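Local coordinates for colicin-D (Escherichia coli, PDB 5ZNM), which acts as a plasmid-encoded toxin against Escherichia coli and closely related bacteria by inhibiting protein synthesis, here captured as its central domain and C-terminal tRNase domain, at residues V153-L157 with G258-F262; S148-R154 with I176-V182. Numbering follows the deposited sequence.

Interaction 1 (V153-L157 with G258-F262); sequences VRGQL and GLRDF
A two-pronged salt bridge leads this buried contact: Arg154 NE donates to Asp261 OD2 at 2.8 Å, and Arg154 NH2 to Asp261 OD1, also at 2.8 Å. Both hydrogen bonds are nearly straight, with the carboxylate at the edge of the guanidinium. Arg154 reaches it with an m, t, p side chain, Asp261 with chi1 p. Tyr278 OH joins it, hydrogen-bonded to Asp261 OD2 and to the backbone N of Gly155. Residues 153-157 are extended beta strand; 258-261 run past them as an irregular segment, the touching parts 121° apart, with CA atoms nearest for Gln156 and Leu259 (6.1 Å) and for Gly155 and Asp261 (7.3 Å). Leu259, rotamer m, t, lies between: its CD1 is over one guanidinium face, 3.5 Å from Arg154 CZ, and its CD2 is 3.5 Å from Gln156 CB and 3.7 Å from Gly155 O. The chemistry is that of a buried ion pair with leucine packed on one face, joining the edge strand of one sheet to the loop entering another.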
ATOM      1  N   VAL A 153      10.703   2.712 -21.795  1.00 26.64           N
ATOM      2  CA  VAL A 153       9.361   3.284 -21.758  1.00 32.77           C
ATOM      3  C   VAL A 153       9.430   4.544 -20.924  1.00 28.39           C
ATOM      4  O   VAL A 153       9.970   4.514 -19.816  1.00 28.79           O
ATOM      5  CB  VAL A 153       8.329   2.328 -21.131  1.00 30.82           C
ATOM      6  CG1 VAL A 153       6.969   3.012 -21.043  1.00 29.09           C
ATOM      7  CG2 VAL A 153       8.228   1.082 -21.926  1.00 30.75           C
ATOM      8  N   ARG A 154       8.882   5.642 -21.439  1.00 25.26           N
ATOM      9  CA  ARG A 154       8.726   6.845 -20.641  1.00 21.11           C
ATOM     10  C   ARG A 154       7.250   7.163 -20.478  1.00 29.18           C
ATOM     11  O   ARG A 154       6.399   6.690 -21.241  1.00 28.12           O
ATOM     12  CB  ARG A 154       9.476   8.028 -21.260  1.00 18.90           C
ATOM     13  CG  ARG A 154      10.987   7.915 -21.060  1.00 25.00           C
ATOM     14  CD  ARG A 154      11.735   8.934 -21.899  1.00 24.44           C
ATOM     15  NE  ARG A 154      11.590  10.286 -21.382  1.00 23.12           N
ATOM     16  CZ  ARG A 154      12.115  11.351 -21.979  1.00 31.77           C
ATOM     17  NH1 ARG A 154      12.803  11.199 -23.106  1.00 27.25           N
ATOM     18  NH2 ARG A 154      11.947  12.563 -21.467  1.00 25.83           N
ATOM     19  N   GLY A 155       6.949   7.971 -19.468  1.00 24.78           N
ATOM     20  CA  GLY A 155       5.579   8.250 -19.091  1.00 24.46           C
ATOM     21  C   GLY A 155       5.264   9.729 -19.165  1.00 27.95           C
ATOM     22  O   GLY A 155       6.147  10.581 -19.031  1.00 27.32           O
ATOM     23  N   GLN A 156       3.984  10.026 -19.370  1.00 31.76           N
ATOM     24  CA  GLN A 156       3.481  11.388 -19.428  1.00 26.62           C
ATOM     25  C   GLN A 156       2.058  11.408 -18.892  1.00 28.02           C
ATOM     26  O   GLN A 156       1.241  10.565 -19.281  1.00 27.18           O
ATOM     27  CB  GLN A 156       3.524  11.906 -20.866  1.00 35.80           C
ATOM     28  CG  GLN A 156       2.511  12.963 -21.167  1.00 39.64           C
ATOM     29  CD  GLN A 156       2.831  13.706 -22.426  1.00 35.51           C
ATOM     30  OE1 GLN A 156       2.562  13.234 -23.529  1.00 40.86           O
ATOM     31  NE2 GLN A 156       3.425  14.880 -22.270  1.00 38.42           N
ATOM     32  N   LEU A 157       1.765  12.349 -17.995  1.00 22.49           N
ATOM     33  CA  LEU A 157       0.412  12.527 -17.486  1.00 24.83           C
ATOM     34  C   LEU A 157      -0.359  13.467 -18.406  1.00 23.55           C
ATOM     35  O   LEU A 157       0.158  14.510 -18.815  1.00 21.14           O
ATOM     36  CB  LEU A 157       0.420  13.078 -16.064  1.00 23.83           C
ATOM     37  CG  LEU A 157       0.735  12.070 -14.965  1.00 29.66           C
ATOM     38  CD1 LEU A 157       0.834  12.782 -13.633  1.00 24.82           C
ATOM     39  CD2 LEU A 157      -0.326  10.985 -14.909  1.00 26.39           C
ATOM     40  N   GLY A 258       6.342  17.492 -24.440  1.00 32.78           N
ATOM     41  CA  GLY A 258       5.396  17.218 -23.383  1.00 44.73           C
ATOM     42  C   GLY A 258       5.946  16.403 -22.231  1.00 46.67           C
ATOM     43  O   GLY A 258       5.169  16.005 -21.354  1.00 47.25           O
ATOM     44  N   LEU A 259       7.258  16.140 -22.204  1.00 38.44           N
ATOM     45  CA  LEU A 259       7.876  15.230 -21.241  1.00 23.87           C
ATOM     46  C   LEU A 259       8.732  16.013 -20.262  1.00 29.71           C
ATOM     47  O   LEU A 259       9.796  16.520 -20.630  1.00 36.91           O
ATOM     48  CB  LEU A 259       8.732  14.182 -21.944  1.00 21.76           C
ATOM     49  CG  LEU A 259       7.973  13.164 -22.774  1.00 34.60           C
ATOM     50  CD1 LEU A 259       8.919  12.048 -23.161  1.00 34.58           C
ATOM     51  CD2 LEU A 259       6.784  12.629 -22.004  1.00 36.77           C
ATOM     52  N   ARG A 260       8.297  16.070 -19.012  1.00 25.86           N
ATOM     53  CA  ARG A 260       9.112  16.586 -17.922  1.00 29.67           C
ATOM     54  C   ARG A 260       9.225  15.470 -16.889  1.00 33.94           C
ATOM     55  O   ARG A 260       8.643  15.550 -15.806  1.00 52.39           O
ATOM     56  CB  ARG A 260       8.516  17.837 -17.321  1.00 25.04           C
ATOM     57  CG  ARG A 260       8.087  18.854 -18.330  1.00 26.81           C
ATOM     58  CD  ARG A 260       7.378  19.956 -17.619  1.00 23.50           C
ATOM     59  NE  ARG A 260       8.299  20.983 -17.155  1.00 21.81           N
ATOM     60  CZ  ARG A 260       7.905  22.032 -16.442  1.00 25.87           C
ATOM     61  NH1 ARG A 260       6.610  22.155 -16.115  1.00 16.73           N
ATOM     62  NH2 ARG A 260       8.789  22.960 -16.076  1.00 20.77           N
ATOM     63  N   ASP A 261       9.910  14.399 -17.257  1.00 20.16           N
ATOM     64  CA  ASP A 261      10.107  13.276 -16.350  1.00 17.05           C
ATOM     65  C   ASP A 261      11.563  13.226 -15.912  1.00 22.41           C
ATOM     66  O   ASP A 261      12.458  13.753 -16.580  1.00 19.70           O
ATOM     67  CB  ASP A 261       9.691  11.950 -17.010  1.00 16.06           C
ATOM     68  CG  ASP A 261      10.334  11.757 -18.370  1.00 28.01           C
ATOM     69  OD1 ASP A 261      10.601  12.773 -19.042  1.00 25.74           O
ATOM     70  OD2 ASP A 261      10.572  10.597 -18.764  1.00 20.68           O
ATOM     71  N   PHE A 262      11.802  12.602 -14.759  1.00 15.63           N
ATOM     72  CA  PHE A 262      13.162  12.560 -14.242  1.00 14.94           C
ATOM     73  C   PHE A 262      13.284  11.394 -13.276  1.00 19.93           C
ATOM     74  O   PHE A 262      12.303  10.727 -12.950  1.00 18.43           O
ATOM     75  CB  PHE A 262      13.540  13.882 -13.559  1.00 16.84           C
ATOM     76  CG  PHE A 262      12.715  14.208 -12.325  1.00 19.98           C
ATOM     77  CD1 PHE A 262      11.494  14.870 -12.440  1.00 17.79           C
ATOM     78  CD2 PHE A 262      13.185  13.881 -11.049  1.00 19.50           C
ATOM     79  CE1 PHE A 262      10.747  15.190 -11.322  1.00 17.30           C
ATOM     80  CE2 PHE A 262      12.448  14.189  -9.919  1.00 17.08           C
ATOM     81  CZ  PHE A 262      11.216  14.849 -10.052  1.00 15.13           C
TER

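Interaction 2 (S148-R154 with I176-V182); sequences SVNLPVR and IPAAVPV
Arg154 and Val180 bury the most surface here, followed by Ala178 and Ser148. Val180 sits in a short antiparallel pairing of strands 148-150 and 179-181, whose axes come within 4.4 Å at 151°. It forms the hydrogen-bonded pair with Val149 (CA-CA 5.2 Å): Val149 N to Val180 O is 2.9 Å, Val180 N to Val149 O 2.8 Å. Ser148 with Pro181 and Asn150 with Ala179 are the flanking non-hydrogen-bonded pairs, CA-CA 4.3 and 4.4 Å, their side chains on the face opposite the two valines. Ala178 extends the pattern by accepting Leu151 N at its O (2.9 Å); the same oxygen receives a CA-H...O contact from Asn150 CA at 3.4 Å. Val180 CG2 lies 4.1 Å from Leu151 CD1 and 3.7 Å from Arg154 NE. The chain turns at Leu151-Pro152, so Arg154, chi1 m, points back toward 176-182: Arg154 CB meets Ile176 CD1 at 3.9 Å, NH1 donates to Pro177 O at 2.8 Å, and Ala179 O lies over one face of the guanidinium, which also forms a salt bridge with Asp261. Ile263 and Tyr278 touch Val180. The arrangement is a two-stranded antiparallel beta ribbon in the pyocin-type region of the central domain, with Arg154 hydrogen-bonded beside it.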
ATOM      1  N   SER A 148      22.140  10.192 -16.143  1.00 24.63           N
ATOM      2  CA  SER A 148      20.904   9.873 -16.840  1.00 24.75           C
ATOM      3  C   SER A 148      20.761   8.360 -16.893  1.00 29.12           C
ATOM      4  O   SER A 148      21.703   7.613 -16.624  1.00 27.45           O
ATOM      5  CB  SER A 148      20.859  10.497 -18.248  1.00 31.99           C
ATOM      6  OG  SER A 148      21.903  10.008 -19.070  1.00 30.15           O
ATOM      7  N   VAL A 149      19.552   7.918 -17.221  1.00 26.35           N
ATOM      8  CA  VAL A 149      19.216   6.505 -17.313  1.00 28.86           C
ATOM      9  C   VAL A 149      18.392   6.313 -18.575  1.00 29.91           C
ATOM     10  O   VAL A 149      17.452   7.073 -18.826  1.00 24.81           O
ATOM     11  CB  VAL A 149      18.426   6.023 -16.081  1.00 32.11           C
ATOM     12  CG1 VAL A 149      18.075   4.543 -16.219  1.00 31.01           C
ATOM     13  CG2 VAL A 149      19.195   6.305 -14.794  1.00 24.41           C
ATOM     14  N   ASN A 150      18.738   5.312 -19.374  1.00 26.09           N
ATOM     15  CA  ASN A 150      17.999   5.032 -20.595  1.00 28.37           C
ATOM     16  C   ASN A 150      16.805   4.143 -20.267  1.00 30.53           C
ATOM     17  O   ASN A 150      16.976   2.995 -19.849  1.00 28.72           O
ATOM     18  CB  ASN A 150      18.904   4.374 -21.634  1.00 27.39           C
ATOM     19  CG  ASN A 150      19.761   5.382 -22.393  1.00 35.05           C
ATOM     20  OD1 ASN A 150      19.808   6.567 -22.063  1.00 35.59           O
ATOM     21  ND2 ASN A 150      20.452   4.904 -23.416  1.00 44.90           N
ATOM     22  N   LEU A 151      15.598   4.671 -20.460  1.00 24.83           N
ATOM     23  CA  LEU A 151      14.452   3.829 -20.200  1.00 23.38           C
ATOM     24  C   LEU A 151      13.808   3.401 -21.503  1.00 26.65           C
ATOM     25  O   LEU A 151      13.672   4.204 -22.436  1.00 26.88           O
ATOM     26  CB  LEU A 151      13.397   4.535 -19.339  1.00 22.68           C
ATOM     27  CG  LEU A 151      13.827   4.910 -17.924  1.00 23.70           C
ATOM     28  CD1 LEU A 151      12.626   5.422 -17.127  1.00 27.74           C
ATOM     29  CD2 LEU A 151      14.468   3.723 -17.237  1.00 30.24           C
ATOM     30  N   PRO A 152      13.380   2.147 -21.576  1.00 27.04           N
ATOM     31  CA  PRO A 152      12.706   1.689 -22.772  1.00 24.28           C
ATOM     32  C   PRO A 152      11.287   2.245 -22.898  1.00 29.36           C
ATOM     33  O   PRO A 152      10.724   2.250 -24.003  1.00 28.62           O
ATOM     34  CB  PRO A 152      12.740   0.158 -22.587  1.00 27.54           C
ATOM     35  CG  PRO A 152      12.681  -0.075 -21.251  1.00 30.42           C
ATOM     36  CD  PRO A 152      13.474   1.054 -20.596  1.00 31.76           C
ATOM     37  N   VAL A 153      10.703   2.712 -21.795  1.00 26.64           N
ATOM     38  CA  VAL A 153       9.361   3.284 -21.758  1.00 32.77           C
ATOM     39  C   VAL A 153       9.430   4.544 -20.924  1.00 28.39           C
ATOM     40  O   VAL A 153       9.970   4.514 -19.816  1.00 28.79           O
ATOM     41  CB  VAL A 153       8.329   2.328 -21.131  1.00 30.82           C
ATOM     42  CG1 VAL A 153       6.969   3.012 -21.043  1.00 29.09           C
ATOM     43  CG2 VAL A 153       8.228   1.082 -21.926  1.00 30.75           C
ATOM     44  N   ARG A 154       8.882   5.642 -21.439  1.00 25.26           N
ATOM     45  CA  ARG A 154       8.726   6.845 -20.641  1.00 21.11           C
ATOM     46  C   ARG A 154       7.250   7.163 -20.478  1.00 29.18           C
ATOM     47  O   ARG A 154       6.399   6.690 -21.241  1.00 28.12           O
ATOM     48  CB  ARG A 154       9.476   8.028 -21.260  1.00 18.90           C
ATOM     49  CG  ARG A 154      10.987   7.915 -21.060  1.00 25.00           C
ATOM     50  CD  ARG A 154      11.735   8.934 -21.899  1.00 24.44           C
ATOM     51  NE  ARG A 154      11.590  10.286 -21.382  1.00 23.12           N
ATOM     52  CZ  ARG A 154      12.115  11.351 -21.979  1.00 31.77           C
ATOM     53  NH1 ARG A 154      12.803  11.199 -23.106  1.00 27.25           N
ATOM     54  NH2 ARG A 154      11.947  12.563 -21.467  1.00 25.83           N
ATOM     55  N   ILE A 176      10.843   9.287 -29.012  1.00 54.94           N
ATOM     56  CA  ILE A 176      11.212  10.169 -27.920  1.00 41.42           C
ATOM     57  C   ILE A 176      12.523   9.509 -27.513  1.00 33.88           C
ATOM     58  O   ILE A 176      12.649   8.280 -27.631  1.00 32.07           O
ATOM     59  CB  ILE A 176      10.239  10.335 -26.744  1.00 48.74           C
ATOM     60  CG1 ILE A 176      10.137   9.023 -25.970  1.00 49.84           C
ATOM     61  CG2 ILE A 176       8.855  10.706 -27.259  1.00 44.73           C
ATOM     62  CD1 ILE A 176       9.029   8.978 -24.973  1.00 52.29           C
ATOM     63  N   PRO A 177      13.528  10.263 -27.081  1.00 29.68           N
ATOM     64  CA  PRO A 177      14.783   9.642 -26.649  1.00 28.70           C
ATOM     65  C   PRO A 177      14.583   8.792 -25.404  1.00 31.39           C
ATOM     66  O   PRO A 177      13.638   8.971 -24.636  1.00 29.26           O
ATOM     67  CB  PRO A 177      15.691  10.841 -26.358  1.00 32.58           C
ATOM     68  CG  PRO A 177      15.054  11.997 -27.100  1.00 30.44           C
ATOM     69  CD  PRO A 177      13.592  11.734 -27.043  1.00 31.56           C
ATOM     70  N   ALA A 178      15.505   7.850 -25.203  1.00 30.22           N
ATOM     71  CA  ALA A 178      15.437   7.005 -24.018  1.00 27.96           C
ATOM     72  C   ALA A 178      16.010   7.683 -22.779  1.00 26.33           C
ATOM     73  O   ALA A 178      15.646   7.304 -21.659  1.00 30.23           O
ATOM     74  CB  ALA A 178      16.172   5.684 -24.265  1.00 30.42           C
ATOM     75  N   ALA A 179      16.864   8.695 -22.952  1.00 27.86           N
ATOM     76  CA  ALA A 179      17.624   9.236 -21.832  1.00 25.80           C
ATOM     77  C   ALA A 179      16.722  10.043 -20.909  1.00 24.56           C
ATOM     78  O   ALA A 179      16.028  10.957 -21.351  1.00 27.80           O
ATOM     79  CB  ALA A 179      18.780  10.096 -22.339  1.00 25.74           C
ATOM     80  N   VAL A 180      16.723   9.688 -19.631  1.00 25.38           N
ATOM     81  CA  VAL A 180      15.949  10.369 -18.602  1.00 18.96           C
ATOM     82  C   VAL A 180      16.943  10.984 -17.632  1.00 20.06           C
ATOM     83  O   VAL A 180      17.823  10.278 -17.145  1.00 23.51           O
ATOM     84  CB  VAL A 180      15.001   9.404 -17.863  1.00 20.96           C
ATOM     85  CG1 VAL A 180      14.368  10.066 -16.664  1.00 13.37           C
ATOM     86  CG2 VAL A 180      13.915   8.884 -18.824  1.00 21.00           C
ATOM     87  N   PRO A 181      16.855  12.281 -17.318  1.00 20.69           N
ATOM     88  CA  PRO A 181      17.864  12.896 -16.439  1.00 20.40           C
ATOM     89  C   PRO A 181      17.690  12.510 -14.973  1.00 20.27           C
ATOM     90  O   PRO A 181      16.573  12.447 -14.459  1.00 20.23           O
ATOM     91  CB  PRO A 181      17.621  14.396 -16.630  1.00 25.82           C
ATOM     92  CG  PRO A 181      16.145  14.478 -16.899  1.00 27.31           C
ATOM     93  CD  PRO A 181      15.850  13.263 -17.767  1.00 24.83           C
ATOM     94  N   VAL A 182      18.820  12.313 -14.291  1.00 21.53           N
ATOM     95  CA  VAL A 182      18.856  12.129 -12.840  1.00 18.35           C
ATOM     96  C   VAL A 182      19.101  13.474 -12.166  1.00 25.41           C
ATOM     97  O   VAL A 182      20.063  14.185 -12.494  1.00 27.09           O
ATOM     98  CB  VAL A 182      19.940  11.116 -12.440  1.00 24.41           C
ATOM     99  CG1 VAL A 182      19.989  10.959 -10.908  1.00 21.48           C
ATOM    100  CG2 VAL A 182      19.688   9.780 -13.125  1.00 22.60           C
TER

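In the fold
From the N terminus, strand 148-150 leads through a turn into strand 153-160, which pairs with strand 163-170; the chain then returns through 176-182 to close interaction 2, a loop of 21 residues between its segments. Interaction 1 closes much later, after 100 intervening residues, when 258-262 reaches the same strand 153-160. Both loops start from the same stretch, sharing Val153 and Arg154, and the 176-182 return falls within the longer loop closed by interaction 1. Arg154 serves both partners. Their other segments also meet directly, Leu259 CD1 packing 3.6 Å from Ile176 CD1. Together they join the sheet holding 153-160, the small 148-150/179-181 ribbon and the approach to strand 262-267.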